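Local coordinates for OmpT protein (Vibrio cholerae serotype O1, PDB 6EHD) that probably acts as a non-specific diffusion porin, a membrane beta-barrel that lets ions and small solutes cross the outer membrane, at residues 131-136 and 149-154; 84-89 and 117-122; 210-215 and 233-238; 35-40 and 55-60. The protein carries 1 engineered substitution. All blocks are in the same frame, centred on the assembly; numbering follows the deposited sequence. Where two conformers were deposited one is given.

Contacts 1, 3 and 4 each join the two strands of an antiparallel hairpin in the barrel wall, whereas contact 2 lies where the chain leaves the wall and returns to it. In the hairpins the outer surface is mainly aliphatic and aromatic; the inner one differs, with Trp132, Lys134, Tyr152 and Glu150 in contact 1, small residues at the paired positions of contact 3 and charged groups in contact 4. Contact 3 is the most buried, the others only partly so. Contact 2 rests on backbone bonds around a bulge, with weak help from a glutamine amide. Contact 1 touches contact 2 through Glu150 and Thr89, and contact 3 through the hydroxyls of Tyr152 and Tyr215.

Contact 1 (131-136 and 149-154); sequences FWVKAG and AELYVG. With C8E ((hydroxyethyloxy)tri(ethyloxy)octane), chain B.
Trp132 lays its indole flat over the backbone of Gly154. Its chi1 of 56° sets CG between the backbone N and the carbonyl carbon, and chi2 (-96°) turns the indole over the neighbouring strand, where Gly154 CA rests 3.9 Å from the centroid of the five-membered ring of Trp132 in a CH-pi contact. The opposite face carries detergent: C17 of C8E lies 3.2 Å from Trp132 NE1. The rim atom Trp132 CZ3 reaches Tyr152 CB at 4.0 Å. The extended Lys134 chain leads away from the partner strand and delivers NZ into a curl of the detergent, where five oxygens accept from it, the shortest bond being Lys134 NZ to O21 of C8E at 2.6 Å. Tyr152 OH hydrogen-bonds to Tyr215 OH, and Glu150 OE2 to Tyr196 OH and Ser91 OG. On the other surface, the Val153 and Phe131 side chains cross at a slant, Val153 CG2 lying 3.6 Å from Phe131 CE1. Six backbone hydrogen bonds join the segments, antiparallel at 175°. A hairpin with an apolar outer face and a hydrogen-bonded tryptophan-glycine pair inside is that of aromatic rescue of glycine in a porin beta-barrel.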
# COMPACT_ATOMS: atom_id res chain seq x y z
N PHE A 131 -4.02 21.56 3.83
CA PHE A 131 -3.79 21.31 2.39
C PHE A 131 -2.39 20.68 2.17
O PHE A 131 -1.44 21.04 2.91
CB PHE A 131 -3.89 22.66 1.68
CG PHE A 131 -3.34 22.63 0.28
CD1 PHE A 131 -4.10 22.17 -0.76
CD2 PHE A 131 -2.03 23.06 0.00
CE1 PHE A 131 -3.58 22.13 -2.07
CE2 PHE A 131 -1.49 23.00 -1.28
CZ PHE A 131 -2.27 22.54 -2.32
N TRP A 132 -2.24 19.79 1.17
CA TRP A 132 -0.91 19.15 0.93
C TRP A 132 -0.74 18.72 -0.49
O TRP A 132 -1.72 18.52 -1.25
CB TRP A 132 -0.70 18.00 1.90
CG TRP A 132 -1.86 16.89 1.86
CD1 TRP A 132 -2.94 16.80 2.69
CD2 TRP A 132 -1.97 15.81 0.93
NE1 TRP A 132 -3.72 15.67 2.37
CE2 TRP A 132 -3.17 15.06 1.28
CE3 TRP A 132 -1.23 15.41 -0.14
CZ2 TRP A 132 -3.54 13.89 0.60
CZ3 TRP A 132 -1.63 14.27 -0.86
CH2 TRP A 132 -2.80 13.53 -0.49
N VAL A 133 0.51 18.61 -0.88
CA VAL A 133 0.95 18.05 -2.16
C VAL A 133 2.01 17.03 -1.89
O VAL A 133 2.93 17.28 -1.08
CB VAL A 133 1.53 19.16 -3.11
CG1 VAL A 133 1.94 18.56 -4.42
CG2 VAL A 133 0.54 20.28 -3.28
N LYS A 134 1.94 15.86 -2.57
CA LYS A 134 2.94 14.81 -2.45
C LYS A 134 3.29 14.31 -3.83
O LYS A 134 2.43 13.97 -4.65
CB LYS A 134 2.52 13.62 -1.53
CG LYS A 134 2.17 14.02 -0.11
CD LYS A 134 1.76 12.83 0.80
CE LYS A 134 1.36 13.38 2.19
NZ LYS A 134 1.07 12.33 3.22
N ALA A 135 4.58 14.22 -4.08
CA ALA A 135 5.04 13.70 -5.36
C ALA A 135 6.28 12.84 -5.30
O ALA A 135 6.98 12.79 -4.29
CB ALA A 135 5.23 14.93 -6.26
N GLY A 136 6.50 12.04 -6.34
CA GLY A 136 7.69 11.21 -6.40
C GLY A 136 8.17 10.88 -7.81
O GLY A 136 7.41 10.86 -8.79
N ALA A 149 6.65 7.96 -11.91
CA ALA A 149 6.37 9.33 -11.67
C ALA A 149 4.91 9.44 -11.10
O ALA A 149 3.97 8.89 -11.73
CB ALA A 149 6.49 10.15 -12.97
N GLU A 150 4.76 10.19 -10.00
CA GLU A 150 3.48 10.28 -9.27
C GLU A 150 3.22 11.66 -8.70
O GLU A 150 4.16 12.33 -8.30
CB GLU A 150 3.49 9.23 -8.09
CG GLU A 150 3.67 7.79 -8.55
CD GLU A 150 3.46 6.73 -7.43
OE1 GLU A 150 3.99 7.01 -6.30
OE2 GLU A 150 2.85 5.68 -7.72
N LEU A 151 1.94 12.05 -8.60
CA LEU A 151 1.51 13.33 -8.01
C LEU A 151 0.13 13.19 -7.43
O LEU A 151 -0.76 12.68 -8.15
CB LEU A 151 1.49 14.46 -9.09
CG LEU A 151 0.87 15.81 -8.69
CD1 LEU A 151 1.71 16.45 -7.66
CD2 LEU A 151 0.76 16.79 -9.89
N TYR A 152 -0.02 13.59 -6.17
CA TYR A 152 -1.30 13.59 -5.43
C TYR A 152 -1.49 14.95 -4.73
O TYR A 152 -0.50 15.57 -4.23
CB TYR A 152 -1.34 12.41 -4.40
CG TYR A 152 -1.40 11.03 -5.02
CD1 TYR A 152 -0.26 10.37 -5.50
CD2 TYR A 152 -2.61 10.33 -5.11
CE1 TYR A 152 -0.34 9.12 -6.08
CE2 TYR A 152 -2.68 9.05 -5.62
CZ TYR A 152 -1.56 8.45 -6.14
OH TYR A 152 -1.67 7.16 -6.72
N VAL A 153 -2.75 15.39 -4.55
CA VAL A 153 -3.08 16.60 -3.76
C VAL A 153 -4.25 16.31 -2.84
O VAL A 153 -5.14 15.52 -3.22
CB VAL A 153 -3.44 17.82 -4.71
CG1 VAL A 153 -4.65 17.52 -5.57
CG2 VAL A 153 -3.79 19.04 -3.91
N GLY A 154 -4.37 16.99 -1.70
CA GLY A 154 -5.51 16.78 -0.80
C GLY A 154 -5.71 17.96 0.13
O GLY A 154 -4.87 18.87 0.26
O9 C8E B . 3.70 11.16 3.48
C10 C8E B . 4.78 11.51 4.33
C11 C8E B . 4.42 12.44 5.48
O12 C8E B . 3.35 13.32 5.14
C13 C8E B . 3.05 14.27 6.17
C14 C8E B . 1.79 15.06 5.83
O15 C8E B . 0.64 14.27 5.42
C16 C8E B . -0.53 15.10 5.29
C17 C8E B . -1.58 14.48 4.39
O18 C8E B . -1.67 13.08 4.46
C19 C8E B . -2.65 12.37 3.69
C20 C8E B . -2.04 11.63 2.51
O21 C8E B . -1.05 10.77 3.02

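Contact 2 (84-89 and 117-122); sequences FGKQWT and LHDSQV
Gln121 reaches across to the backbone of Trp88, its NE2 giving a weak hydrogen bond to Trp88 O (3.4 Å), which also accepts from Lys123 NZ, and a second weak one to His118 O. The Gln87 amide is held by Ser83 O and, weakly, by Gly85 O. Gly85 and Gln121 exchange backbone bonds, Gln121 N to Gly85 O being 3.1 Å, and Gln87 N donates almost straight to His118 O at 3.3 Å (177°), the return bond, His118 N to Gln87 O, being weak. Between these pairs the register slips by one residue, a beta bulge. Here Lys86 runs alongside Asp119, its CE 3.1 Å from Asp119 OD1, but NZ goes on to Val68 O, beyond salt-bridge range of Asp119. Apolar pairs close the two ends: Phe84 CE2 with Val122 CG1 (3.6 Å) and Trp88 CZ3 with Leu117 CD1 (3.7 Å). Farther out, His118 ND1 accepts from Ser120 N while NE2 binds Gln146 O. Thr89, N-cap of helix 90-94, binds Ser91 and Asp92. The contact forms the neck of the inward-folded loop, consistent with the constriction loop of porins, between strands 67-77 and 131-138, with side chains of strand 147-157 packed against Thr89, His118 and Gln121.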
# COMPACT_ATOMS: atom_id res chain seq x y z
N PHE A 84 15.37 11.14 -0.19
CA PHE A 84 16.12 10.32 -1.18
C PHE A 84 16.45 8.94 -0.66
O PHE A 84 16.91 8.80 0.50
CB PHE A 84 17.54 11.05 -1.51
CG PHE A 84 17.41 12.51 -1.97
CD1 PHE A 84 17.26 13.53 -1.06
CD2 PHE A 84 17.48 12.84 -3.30
CE1 PHE A 84 17.10 14.83 -1.47
CE2 PHE A 84 17.33 14.16 -3.74
CZ PHE A 84 17.11 15.14 -2.83
N GLY A 85 16.40 7.96 -1.58
CA GLY A 85 16.85 6.55 -1.33
C GLY A 85 15.75 5.49 -1.53
O GLY A 85 14.85 5.68 -2.36
N LYS A 86 15.81 4.39 -0.78
CA LYS A 86 14.94 3.19 -0.98
C LYS A 86 13.69 3.45 -0.11
O LYS A 86 13.79 3.54 1.14
CB LYS A 86 15.65 1.93 -0.51
CG LYS A 86 14.81 0.68 -0.67
CD LYS A 86 15.52 -0.61 -0.25
CE LYS A 86 14.72 -1.80 -0.80
NZ LYS A 86 15.22 -3.10 -0.33
N GLN A 87 12.51 3.62 -0.78
CA GLN A 87 11.31 4.13 -0.11
C GLN A 87 10.04 3.43 -0.63
O GLN A 87 9.99 2.98 -1.79
CB GLN A 87 11.19 5.67 -0.42
CG GLN A 87 12.31 6.49 0.21
CD GLN A 87 12.33 7.93 -0.16
OE1 GLN A 87 11.76 8.78 0.57
NE2 GLN A 87 13.04 8.26 -1.31
N TRP A 88 8.98 3.48 0.17
CA TRP A 88 7.63 3.10 -0.37
C TRP A 88 7.20 4.14 -1.43
O TRP A 88 7.64 5.33 -1.31
CB TRP A 88 6.59 2.97 0.73
CG TRP A 88 6.98 2.08 1.87
CD1 TRP A 88 7.01 2.45 3.18
CD2 TRP A 88 7.58 0.79 1.80
NE1 TRP A 88 7.51 1.43 3.94
CE2 TRP A 88 7.86 0.40 3.11
CE3 TRP A 88 7.91 -0.09 0.74
CZ2 TRP A 88 8.47 -0.83 3.41
CZ3 TRP A 88 8.50 -1.32 1.04
CH2 TRP A 88 8.76 -1.68 2.36
N THR A 89 6.34 3.77 -2.37
CA THR A 89 5.77 4.79 -3.31
C THR A 89 4.87 5.83 -2.62
O THR A 89 4.26 5.56 -1.55
CB THR A 89 5.02 4.17 -4.51
OG1 THR A 89 3.84 3.49 -4.06
CG2 THR A 89 5.90 3.22 -5.31
N LEU A 117 7.06 -0.28 -4.02
CA LEU A 117 8.44 0.03 -3.65
C LEU A 117 9.27 0.42 -4.88
O LEU A 117 9.11 -0.24 -5.92
CB LEU A 117 9.01 -1.26 -3.04
CG LEU A 117 10.52 -1.46 -2.78
CD1 LEU A 117 10.92 -0.50 -1.69
CD2 LEU A 117 10.85 -2.89 -2.37
N HIS A 118 10.18 1.39 -4.72
CA HIS A 118 11.25 1.72 -5.72
C HIS A 118 12.48 2.10 -4.93
O HIS A 118 12.45 2.95 -3.97
CB HIS A 118 10.80 2.82 -6.69
CG HIS A 118 11.68 3.03 -7.91
ND1 HIS A 118 12.97 3.54 -7.85
CD2 HIS A 118 11.40 2.85 -9.24
CE1 HIS A 118 13.47 3.58 -9.08
NE2 HIS A 118 12.52 3.25 -9.94
N ASP A 119 13.58 1.42 -5.28
CA ASP A 119 14.85 1.53 -4.53
C ASP A 119 15.64 2.83 -4.73
O ASP A 119 16.62 3.12 -4.00
CB ASP A 119 15.81 0.37 -4.93
CG ASP A 119 15.33 -1.00 -4.46
OD1 ASP A 119 14.29 -1.09 -3.77
OD2 ASP A 119 15.98 -2.02 -4.83
N SER A 120 15.29 3.62 -5.72
CA SER A 120 16.01 4.86 -5.89
C SER A 120 15.04 5.97 -6.29
O SER A 120 14.92 6.28 -7.48
CB SER A 120 17.15 4.71 -6.93
OG SER A 120 17.77 5.97 -7.05
N GLN A 121 14.38 6.59 -5.29
CA GLN A 121 13.43 7.65 -5.56
C GLN A 121 13.84 8.93 -4.92
O GLN A 121 14.52 8.92 -3.89
CB GLN A 121 12.04 7.32 -4.93
CG GLN A 121 11.26 6.24 -5.52
CD GLN A 121 9.90 6.03 -4.76
OE1 GLN A 121 8.93 6.75 -4.98
NE2 GLN A 121 9.87 5.02 -3.89
N VAL A 122 13.35 10.03 -5.49
CA VAL A 122 13.21 11.30 -4.80
C VAL A 122 11.71 11.55 -4.52
O VAL A 122 10.92 11.54 -5.47
CB VAL A 122 13.64 12.52 -5.63
CG1 VAL A 122 13.87 13.69 -4.72
CG2 VAL A 122 14.81 12.22 -6.50

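Contact 3 (210-215 and 233-238); sequences IGVTYY and ISVAGT. With C8E ((hydroxyethyloxy)tri(ethyloxy)octane), chain H; C8E ((hydroxyethyloxy)tri(ethyloxy)octane), chain J.
Tyr214 starts with CG anti to its carbonyl carbon (chi1 -63°) and Ile233 with CG1 anti to its backbone N (chi1 -176°), and from these positions the two side chains lie side by side, pointing the same way. The tip of Ile233 meets the tyrosine at the ring edge and in its plane, Ile233 CD1 standing 3.8 Å from Tyr214 CE1. The residues belong to a long hairpin in the wall of the porin barrel, strands 208-221 and 227-242; the segments 210-215 and 233-238 run antiparallel at 163°. Along the same outer surface Val212 CG2 approaches Val235 CG1 at 4.3 Å. Detergent lies on this surface through its ethoxy part: O15 of one C8E sits above a face of the Tyr214 ring, offset toward its rim, and also touches Val212 CG1. A second C8E lies against Ile210 and the backbone of Gly237, where no side chain stands in its way. Such a surface is what a lipid-facing strip of the barrel would present.

Four backbone hydrogen bonds join the strands, two between Gly211 and Ala236 and two between Thr213 and Ser234; Gly211 N to Ala236 O is the shortest, at 2.8 Å. Between them Val212 CA sits 3.2 Å from Ser234 O in a CA-H...O contact. At the paired positions the inner face holds small side chains (Thr213, Ser234, Ala236), against which the inward-folded loop packs: Thr213 OG1 bonds to Ala97 N and Thr200 OG1, and Ala236 touches Tyr99. A water ties the polar pair together, donating to Thr213 O at 3.0 Å and lying 2.7 Å from Ser234 OG.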
# COMPACT_ATOMS: atom_id res chain seq x y z
N ILE A 210 -16.39 6.99 7.44
CA ILE A 210 -16.82 6.29 6.16
C ILE A 210 -15.98 6.80 5.01
O ILE A 210 -15.76 8.03 4.88
CB ILE A 210 -18.30 6.54 5.83
CG1 ILE A 210 -19.16 6.05 7.03
CG2 ILE A 210 -18.69 5.75 4.58
CD1 ILE A 210 -20.68 6.15 6.85
N GLY A 211 -15.49 5.90 4.17
CA GLY A 211 -14.66 6.29 3.05
C GLY A 211 -15.09 5.65 1.74
O GLY A 211 -15.53 4.47 1.71
N VAL A 212 -14.86 6.39 0.64
CA VAL A 212 -15.06 5.91 -0.70
C VAL A 212 -13.88 6.28 -1.57
O VAL A 212 -13.45 7.44 -1.59
CB VAL A 212 -16.41 6.46 -1.36
CG1 VAL A 212 -16.56 5.96 -2.78
CG2 VAL A 212 -17.58 6.12 -0.47
N THR A 213 -13.38 5.32 -2.38
CA THR A 213 -12.34 5.57 -3.38
C THR A 213 -12.75 5.00 -4.76
O THR A 213 -13.22 3.82 -4.88
CB THR A 213 -10.97 4.92 -3.03
OG1 THR A 213 -10.45 5.42 -1.78
CG2 THR A 213 -9.94 5.07 -4.19
N TYR A 214 -12.65 5.88 -5.79
CA TYR A 214 -12.70 5.46 -7.17
C TYR A 214 -11.28 5.33 -7.73
O TYR A 214 -10.45 6.27 -7.58
CB TYR A 214 -13.47 6.51 -7.98
CG TYR A 214 -14.92 6.80 -7.68
CD1 TYR A 214 -15.76 5.85 -7.07
CD2 TYR A 214 -15.55 7.97 -8.20
CE1 TYR A 214 -17.12 6.11 -6.79
CE2 TYR A 214 -16.91 8.18 -8.01
CZ TYR A 214 -17.72 7.21 -7.37
OH TYR A 214 -19.10 7.41 -7.21
N TYR A 215 -10.95 4.27 -8.45
CA TYR A 215 -9.65 4.14 -9.12
C TYR A 215 -9.91 3.68 -10.60
O TYR A 215 -10.80 2.87 -10.89
CB TYR A 215 -8.68 3.02 -8.42
CG TYR A 215 -7.39 3.53 -7.87
CD1 TYR A 215 -6.28 3.81 -8.73
CD2 TYR A 215 -7.20 3.75 -6.50
CE1 TYR A 215 -5.08 4.29 -8.25
CE2 TYR A 215 -6.00 4.23 -5.99
CZ TYR A 215 -4.94 4.56 -6.85
OH TYR A 215 -3.73 5.07 -6.36
N ILE A 233 -14.20 0.46 -7.39
CA ILE A 233 -14.82 1.21 -6.32
C ILE A 233 -14.56 0.44 -4.98
O ILE A 233 -14.71 -0.78 -4.91
CB ILE A 233 -16.32 1.46 -6.52
CG1 ILE A 233 -16.89 2.33 -5.40
CG2 ILE A 233 -17.11 0.15 -6.65
CD1 ILE A 233 -18.37 2.75 -5.52
N SER A 234 -14.23 1.21 -3.93
CA SER A 234 -14.05 0.73 -2.56
C SER A 234 -14.91 1.61 -1.63
O SER A 234 -14.86 2.86 -1.68
CB SER A 234 -12.55 0.83 -2.15
OG SER A 234 -11.71 0.13 -3.07
N VAL A 235 -15.77 0.95 -0.82
CA VAL A 235 -16.69 1.59 0.16
C VAL A 235 -16.40 0.92 1.50
O VAL A 235 -16.62 -0.27 1.64
CB VAL A 235 -18.17 1.40 -0.22
CG1 VAL A 235 -18.99 2.24 0.69
CG2 VAL A 235 -18.39 1.82 -1.63
N ALA A 236 -15.99 1.67 2.49
CA ALA A 236 -15.51 1.04 3.76
C ALA A 236 -15.79 1.97 4.94
O ALA A 236 -15.99 3.18 4.80
CB ALA A 236 -14.02 0.69 3.70
N GLY A 237 -15.77 1.40 6.15
CA GLY A 237 -15.93 2.20 7.38
C GLY A 237 -15.40 1.56 8.64
O GLY A 237 -15.15 0.33 8.68
N THR A 238 -15.34 2.40 9.67
CA THR A 238 -14.95 1.93 11.03
C THR A 238 -15.85 2.55 12.05
O THR A 238 -16.41 3.65 11.83
CB THR A 238 -13.48 2.29 11.36
OG1 THR A 238 -13.29 3.68 11.60
CG2 THR A 238 -12.46 1.79 10.32
C1 C8E H . -25.52 7.33 16.76
C2 C8E H . -25.98 7.21 15.32
C3 C8E H . -24.98 7.87 14.38
C4 C8E H . -24.98 7.27 12.96
C5 C8E H . -23.55 7.01 12.46
C6 C8E H . -23.55 6.04 11.28
C7 C8E H . -23.66 4.58 11.74
C8 C8E H . -23.47 3.59 10.60
O9 C8E H . -22.15 3.00 10.64
C10 C8E H . -21.12 3.79 10.03
C11 C8E H . -19.84 2.99 9.72
O12 C8E H . -19.96 1.65 10.16
C13 C8E H . -18.82 0.78 10.06
C14 C8E H . -19.32 -0.62 10.25
O15 C8E H . -18.46 -1.41 11.02
C16 C8E H . -18.99 -2.70 11.43
C1 C8E J . -11.81 16.44 -12.26
C2 C8E J . -11.06 15.90 -11.07
C3 C8E J . -11.68 16.43 -9.79
C4 C8E J . -11.57 15.43 -8.67
C5 C8E J . -11.53 16.11 -7.31
C6 C8E J . -12.54 15.61 -6.32
C7 C8E J . -13.99 15.54 -6.78
C8 C8E J . -14.92 15.73 -5.55
O9 C8E J . -14.60 14.74 -4.60
C10 C8E J . -15.49 14.50 -3.51
C11 C8E J . -14.98 13.18 -2.94
O12 C8E J . -15.77 12.10 -3.47
C13 C8E J . -15.24 10.81 -3.23
C14 C8E J . -15.69 9.87 -4.32
O15 C8E J . -17.07 9.47 -4.26
C16 C8E J . -18.10 10.31 -3.84
C17 C8E J . -19.39 9.80 -4.46
O18 C8E J . -20.34 9.41 -3.49
C19 C8E J . -21.03 10.50 -2.88
C20 C8E J . -21.81 9.72 -1.85
O21 C8E J . -21.02 9.08 -0.84
O HOH W 1 -11.33 1.60 -5.36

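Contact 4 (35-40 and 55-60); sequences SSRAGV and KVEFAL
Phe58 turns a ring edge to the neighbouring strand, CD2 lying 3.8 Å from Ala38 O near the plane of the ring. The second flat group, the Arg37 guanidinium, has Ser35 O at its edge and in its plane, gripped side-on by two nitrogens, Arg37 NE at 3.0 Å and Arg37 NH2 at 3.1 Å. Glu57 approaches this group obliquely, with the carboxylate and guanidinium planes 40° apart, and no N-H of Arg37 points at Glu57 OE1; the nearer contact is Glu57 OE1 to the aliphatic Arg37 CG, 3.9 Å. The carboxylate is engaged by a salt bridge from Arg69 and a hydrogen bond from Tyr14. Arg37 CG sits between the backbone N and carbonyl carbon (chi1 81°), and further bends at chi2 and chi3 fold the chain back to Ser35.

The two strands form a hairpin of the porin barrel, 30-47 with 50-59, and Arg37, Glu57 and Ala59 occupy its inner face. There the guanidinium lies close to those of Arg18 and Arg69, a cluster of like charge that Glu57 probably moderates; outside the two segments, a bound MES sulfonate pairs with Arg37 NH1, and a detergent hydroxyl bonds to NH2. Gly39 allows the strands to come close, its CA 3.1 Å from Val56 O.

On the outer face Val40 CG1 and Val56 CG1 meet at 3.5 Å, and Ala38 CB touches the poorly ordered Leu60. Backbone bonds pair Ala38 with Phe58 and Val40 with Val56, while Leu60 N hydrogen-bonds to Ser36 O from above its carbonyl plane. Ala38 touches Trp325, and Val40 lies near Phe13, both seen to bind calcium in a structure of this protein, though no ion is bound here.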
# COMPACT_ATOMS: atom_id res chain seq x y z
N SER A 35 4.58 -9.54 9.27
CA SER A 35 5.61 -8.54 8.85
C SER A 35 6.35 -7.65 9.94
O SER A 35 6.37 -6.44 9.97
CB SER A 35 5.01 -7.62 7.88
OG SER A 35 6.05 -6.90 7.29
N SER A 36 7.19 -8.30 10.68
CA SER A 36 7.92 -7.66 11.76
C SER A 36 9.08 -6.77 11.22
O SER A 36 9.67 -7.10 10.19
CB SER A 36 8.46 -8.76 12.68
OG SER A 36 7.39 -9.56 13.25
N ARG A 37 9.43 -5.75 11.96
CA ARG A 37 10.50 -4.81 11.53
C ARG A 37 11.13 -4.07 12.68
O ARG A 37 10.54 -3.96 13.74
CB ARG A 37 9.86 -3.79 10.48
CG ARG A 37 9.09 -2.63 11.06
CD ARG A 37 7.62 -2.84 11.44
NE ARG A 37 6.76 -3.53 10.48
CZ ARG A 37 5.97 -2.95 9.57
NH1 ARG A 37 5.88 -1.66 9.45
NH2 ARG A 37 5.28 -3.75 8.79
N ALA A 38 12.33 -3.45 12.45
CA ALA A 38 12.94 -2.64 13.45
C ALA A 38 13.82 -1.57 12.72
O ALA A 38 14.42 -1.86 11.75
CB ALA A 38 13.89 -3.50 14.34
N GLY A 39 13.83 -0.36 13.20
CA GLY A 39 14.67 0.71 12.54
C GLY A 39 15.18 1.77 13.53
O GLY A 39 14.91 1.71 14.75
N VAL A 40 15.89 2.78 12.96
CA VAL A 40 16.30 3.98 13.67
C VAL A 40 16.00 5.18 12.79
O VAL A 40 16.18 5.10 11.55
CB VAL A 40 17.78 3.89 14.06
CG1 VAL A 40 18.66 3.61 12.88
CG2 VAL A 40 18.24 5.14 14.79
N LYS A 55 17.15 7.81 8.17
CA LYS A 55 16.29 6.67 8.66
C LYS A 55 16.67 5.38 7.98
O LYS A 55 16.85 5.35 6.75
CB LYS A 55 14.80 7.05 8.42
CG LYS A 55 13.78 6.03 8.93
CD LYS A 55 12.32 6.59 8.83
CE LYS A 55 11.27 5.55 9.19
NZ LYS A 55 9.92 6.16 9.21
N VAL A 56 16.71 4.24 8.71
CA VAL A 56 16.91 3.00 8.08
C VAL A 56 16.01 1.96 8.85
O VAL A 56 15.85 2.10 10.03
CB VAL A 56 18.42 2.60 8.12
CG1 VAL A 56 18.93 2.53 9.52
CG2 VAL A 56 18.66 1.32 7.35
N GLU A 57 15.41 1.08 8.09
CA GLU A 57 14.45 0.07 8.62
C GLU A 57 14.81 -1.25 8.06
O GLU A 57 14.95 -1.40 6.82
CB GLU A 57 13.02 0.45 8.19
CG GLU A 57 11.90 -0.44 8.89
CD GLU A 57 10.44 0.07 8.58
OE1 GLU A 57 9.73 -0.60 7.82
OE2 GLU A 57 10.09 1.14 9.14
N PHE A 58 14.88 -2.26 8.93
CA PHE A 58 15.21 -3.62 8.52
C PHE A 58 14.01 -4.62 8.83
O PHE A 58 13.21 -4.39 9.73
CB PHE A 58 16.37 -4.14 9.39
CG PHE A 58 17.63 -3.30 9.30
CD1 PHE A 58 18.59 -3.58 8.31
CD2 PHE A 58 17.87 -2.28 10.21
CE1 PHE A 58 19.77 -2.84 8.23
CE2 PHE A 58 19.08 -1.52 10.12
CZ PHE A 58 20.00 -1.81 9.12
N ALA A 59 13.92 -5.67 8.05
CA ALA A 59 12.92 -6.72 8.27
C ALA A 59 13.53 -7.65 9.22
O ALA A 59 14.75 -7.89 9.20
CB ALA A 59 12.60 -7.46 7.06
N LEU A 60 12.64 -8.25 10.02
CA LEU A 60 13.05 -9.15 11.08
C LEU A 60 12.62 -10.55 10.66
O LEU A 60 11.49 -10.99 10.94
CB LEU A 60 12.48 -8.70 12.44
CG LEU A 60 13.13 -7.52 13.13
CD1 LEU A 60 12.60 -7.40 14.55
CD2 LEU A 60 14.65 -7.70 13.19